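Local atomic coordinates of beta-N-acetylhexosaminidase (Streptomyces plicatus, PDB entry 1JAK), a protein that removes terminal, non-reducing beta-linked N-acetylhexosamine residues by hydrolysis, probably by the substrate-assisted mechanism of glycoside hydrolase family 20. Residues L390-D401 / A439-W448. Sequence-based numbering, arbitrary orientation.
Sequences LILSPADRTYLD and AVRGVEAPLW. With IFG ((2R,3R,4S,5R)-2-acetamido-3,4-dihydroxy-5-hydroxymethyl-piperidine), chain F.
L390 and V440 open a parallel pairing of strands 390-392 and 440-447, the seventh and eighth of the family 20 (beta/alpha)8 barrel; the axes of the two strand segments lie 34° apart, and their register slips by one at a beta bulge before I391 meets G442. L392 N gives G442 O an almost straight bond, 2.9 Å long. Beyond L392 the first strand becomes a loop, yet bonds to 440-447 continue: T398 OG1, set between its backbone N and carbonyl carbon (chi1 70°), donates to E444 O in the carbonyl plane at 2.8 Å, and L400 N reaches P446 O. The E444 side chain runs out extended from its strand, its buried carboxylate held by S161 and H192. The ligand lies at the C-terminal ends of the strands. W448 lays its indole beneath the azasugar IFG, whose C3 lies over the ring's middle, 3.4 Å above its plane. NE1 of W448 lies over one face of the Y399 ring, 3.1 Å from CE2, the two rings oblique at 50°, while P446 CG touches Y399 CE1. An alanine in place of W448 would probably deprive the piperidine of its flat platform and leave the Y399 ring freer to shift. D401 sets OD1 against W448 CD1 at the indole edge and accepts IFG O6 on OD2; across the piperidine ring, Y399 OH donates to the acetamido O7 at 2.7 Å.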
# COMPACT_ATOMS: atom_id res chain seq x y z
N LEU A 390 -5.35 -13.90 7.20
CA LEU A 390 -5.23 -13.90 5.75
C LEU A 390 -5.22 -12.51 5.12
O LEU A 390 -6.09 -11.69 5.40
CB LEU A 390 -6.37 -14.70 5.12
CG LEU A 390 -6.14 -16.16 4.74
CD1 LEU A 390 -5.44 -16.91 5.85
CD2 LEU A 390 -7.48 -16.78 4.39
N ILE A 391 -4.22 -12.26 4.28
CA ILE A 391 -4.11 -10.99 3.55
C ILE A 391 -4.35 -11.41 2.11
O ILE A 391 -3.60 -12.22 1.57
CB ILE A 391 -2.70 -10.39 3.67
CG1 ILE A 391 -2.41 -10.00 5.12
CG2 ILE A 391 -2.58 -9.19 2.74
CD1 ILE A 391 -0.93 -9.79 5.40
N LEU A 392 -5.39 -10.88 1.48
CA LEU A 392 -5.71 -11.26 0.11
C LEU A 392 -5.18 -10.32 -0.96
O LEU A 392 -5.50 -9.14 -0.97
CB LEU A 392 -7.22 -11.41 -0.05
CG LEU A 392 -7.91 -12.42 0.88
CD1 LEU A 392 -9.40 -12.44 0.58
CD2 LEU A 392 -7.30 -13.80 0.69
N SER A 393 -4.36 -10.87 -1.86
CA SER A 393 -3.80 -10.12 -2.98
C SER A 393 -3.63 -11.08 -4.16
O SER A 393 -2.51 -11.37 -4.59
CB SER A 393 -2.44 -9.50 -2.60
OG SER A 393 -1.47 -10.49 -2.34
N PRO A 394 -4.75 -11.59 -4.70
CA PRO A 394 -4.75 -12.53 -5.83
C PRO A 394 -3.97 -11.97 -7.02
O PRO A 394 -4.17 -10.82 -7.42
CB PRO A 394 -6.23 -12.70 -6.15
CG PRO A 394 -6.91 -12.40 -4.83
CD PRO A 394 -6.13 -11.21 -4.35
N ALA A 395 -3.09 -12.79 -7.59
CA ALA A 395 -2.28 -12.36 -8.72
C ALA A 395 -3.10 -11.98 -9.95
O ALA A 395 -2.63 -11.21 -10.79
CB ALA A 395 -1.26 -13.45 -9.08
N ASP A 396 -4.31 -12.53 -10.07
CA ASP A 396 -5.16 -12.21 -11.21
C ASP A 396 -6.22 -11.18 -10.83
O ASP A 396 -7.26 -11.06 -11.49
CB ASP A 396 -5.80 -13.48 -11.78
CG ASP A 396 -6.68 -14.20 -10.77
OD1 ASP A 396 -6.59 -13.92 -9.55
OD2 ASP A 396 -7.47 -15.08 -11.20
N ARG A 397 -5.95 -10.43 -9.76
CA ARG A 397 -6.87 -9.41 -9.28
C ARG A 397 -6.18 -8.11 -8.86
O ARG A 397 -6.46 -7.05 -9.42
CB ARG A 397 -7.66 -9.91 -8.06
CG ARG A 397 -8.47 -11.16 -8.29
CD ARG A 397 -9.75 -10.88 -9.03
NE ARG A 397 -10.55 -12.09 -9.19
CZ ARG A 397 -11.77 -12.12 -9.71
NH1 ARG A 397 -12.35 -10.99 -10.10
NH2 ARG A 397 -12.41 -13.28 -9.84
N THR A 398 -5.28 -8.20 -7.89
CA THR A 398 -4.62 -7.01 -7.37
C THR A 398 -3.13 -6.81 -7.64
O THR A 398 -2.51 -5.92 -7.06
CB THR A 398 -4.85 -6.89 -5.85
OG1 THR A 398 -4.11 -7.92 -5.17
CG2 THR A 398 -6.33 -7.05 -5.52
N TYR A 399 -2.55 -7.63 -8.51
CA TYR A 399 -1.14 -7.47 -8.87
C TYR A 399 -1.13 -6.35 -9.91
O TYR A 399 -1.54 -6.55 -11.06
CB TYR A 399 -0.59 -8.77 -9.44
CG TYR A 399 0.08 -9.65 -8.40
CD1 TYR A 399 -0.42 -9.72 -7.10
CD2 TYR A 399 1.22 -10.39 -8.71
CE1 TYR A 399 0.21 -10.49 -6.13
CE2 TYR A 399 1.86 -11.17 -7.75
CZ TYR A 399 1.35 -11.21 -6.46
OH TYR A 399 1.99 -11.94 -5.49
N LEU A 400 -0.68 -5.17 -9.50
CA LEU A 400 -0.67 -4.00 -10.38
C LEU A 400 0.32 -4.05 -11.54
O LEU A 400 0.27 -3.20 -12.42
CB LEU A 400 -0.46 -2.73 -9.55
CG LEU A 400 -1.52 -2.54 -8.45
CD1 LEU A 400 -1.10 -1.41 -7.52
CD2 LEU A 400 -2.88 -2.23 -9.08
N ASP A 401 1.21 -5.03 -11.53
CA ASP A 401 2.18 -5.17 -12.62
C ASP A 401 1.58 -6.00 -13.76
O ASP A 401 2.19 -6.11 -14.82
CB ASP A 401 3.46 -5.85 -12.12
CG ASP A 401 3.21 -7.27 -11.64
OD1 ASP A 401 2.27 -7.47 -10.84
OD2 ASP A 401 3.96 -8.18 -12.04
N ALA A 439 -11.23 -14.66 9.39
CA ALA A 439 -9.79 -14.84 9.28
C ALA A 439 -9.18 -13.87 8.27
O ALA A 439 -7.96 -13.69 8.24
CB ALA A 439 -9.47 -16.28 8.87
N VAL A 440 -10.02 -13.25 7.46
CA VAL A 440 -9.55 -12.29 6.46
C VAL A 440 -9.21 -10.97 7.14
O VAL A 440 -10.09 -10.28 7.66
CB VAL A 440 -10.62 -12.05 5.37
CG1 VAL A 440 -10.10 -11.05 4.35
CG2 VAL A 440 -10.97 -13.36 4.69
N ARG A 441 -7.93 -10.63 7.14
CA ARG A 441 -7.46 -9.39 7.77
C ARG A 441 -7.61 -8.20 6.84
O ARG A 441 -7.74 -7.06 7.29
CB ARG A 441 -5.98 -9.53 8.17
CG ARG A 441 -5.69 -10.65 9.14
CD ARG A 441 -6.47 -10.51 10.44
NE ARG A 441 -6.08 -11.52 11.41
CZ ARG A 441 -4.92 -11.52 12.06
NH1 ARG A 441 -4.03 -10.56 11.85
NH2 ARG A 441 -4.64 -12.50 12.92
N GLY A 442 -7.58 -8.46 5.54
CA GLY A 442 -7.71 -7.39 4.58
C GLY A 442 -7.15 -7.73 3.22
O GLY A 442 -7.06 -8.90 2.85
N VAL A 443 -6.75 -6.70 2.49
CA VAL A 443 -6.24 -6.88 1.14
C VAL A 443 -4.97 -6.08 0.89
O VAL A 443 -4.60 -5.21 1.67
CB VAL A 443 -7.30 -6.41 0.11
CG1 VAL A 443 -8.60 -7.16 0.33
CG2 VAL A 443 -7.54 -4.90 0.26
N GLU A 444 -4.30 -6.40 -0.22
CA GLU A 444 -3.08 -5.69 -0.59
C GLU A 444 -2.97 -5.63 -2.11
O GLU A 444 -3.40 -6.55 -2.80
CB GLU A 444 -1.84 -6.37 -0.02
CG GLU A 444 -0.54 -5.65 -0.38
CD GLU A 444 0.66 -6.13 0.41
OE1 GLU A 444 0.62 -6.06 1.65
OE2 GLU A 444 1.65 -6.57 -0.22
N ALA A 445 -2.40 -4.54 -2.61
CA ALA A 445 -2.19 -4.36 -4.04
C ALA A 445 -0.69 -4.25 -4.28
O ALA A 445 -0.10 -3.18 -4.09
CB ALA A 445 -2.89 -3.09 -4.52
N PRO A 446 -0.04 -5.36 -4.67
CA PRO A 446 1.41 -5.32 -4.91
C PRO A 446 1.77 -4.80 -6.29
O PRO A 446 1.11 -5.11 -7.28
CB PRO A 446 1.83 -6.79 -4.76
CG PRO A 446 0.69 -7.43 -3.99
CD PRO A 446 -0.51 -6.75 -4.58
N LEU A 447 2.83 -4.00 -6.35
CA LEU A 447 3.32 -3.47 -7.63
C LEU A 447 4.75 -3.97 -7.81
O LEU A 447 5.69 -3.43 -7.22
CB LEU A 447 3.28 -1.94 -7.65
CG LEU A 447 3.78 -1.27 -8.94
CD1 LEU A 447 3.05 -1.85 -10.15
CD2 LEU A 447 3.56 0.24 -8.86
N TRP A 448 4.89 -5.02 -8.62
CA TRP A 448 6.19 -5.61 -8.91
C TRP A 448 6.87 -4.78 -9.99
O TRP A 448 6.20 -4.22 -10.86
CB TRP A 448 6.01 -7.06 -9.34
CG TRP A 448 5.37 -7.88 -8.26
CD1 TRP A 448 4.07 -8.28 -8.19
CD2 TRP A 448 6.01 -8.34 -7.06
NE1 TRP A 448 3.85 -8.97 -7.01
CE2 TRP A 448 5.02 -9.02 -6.31
CE3 TRP A 448 7.31 -8.25 -6.56
CZ2 TRP A 448 5.31 -9.61 -5.07
CZ3 TRP A 448 7.59 -8.84 -5.33
CH2 TRP A 448 6.59 -9.51 -4.60
N1 IFG F . 5.71 -13.63 -8.48
C2 IFG F . 6.82 -13.22 -7.58
C3 IFG F . 7.22 -11.69 -7.64
C4 IFG F . 7.17 -11.09 -9.06
C5 IFG F . 5.80 -11.41 -9.68
C6 IFG F . 5.57 -10.84 -11.07
C7 IFG F . 5.28 -13.20 -5.66
C8 IFG F . 4.86 -13.49 -4.24
C9 IFG F . 5.52 -12.91 -9.75
N2 IFG F . 6.48 -13.58 -6.18
O7 IFG F . 4.48 -12.60 -6.36
O3 IFG F . 8.52 -11.52 -7.10
O4 IFG F . 8.19 -11.71 -9.85
O6 IFG F . 4.18 -10.73 -11.35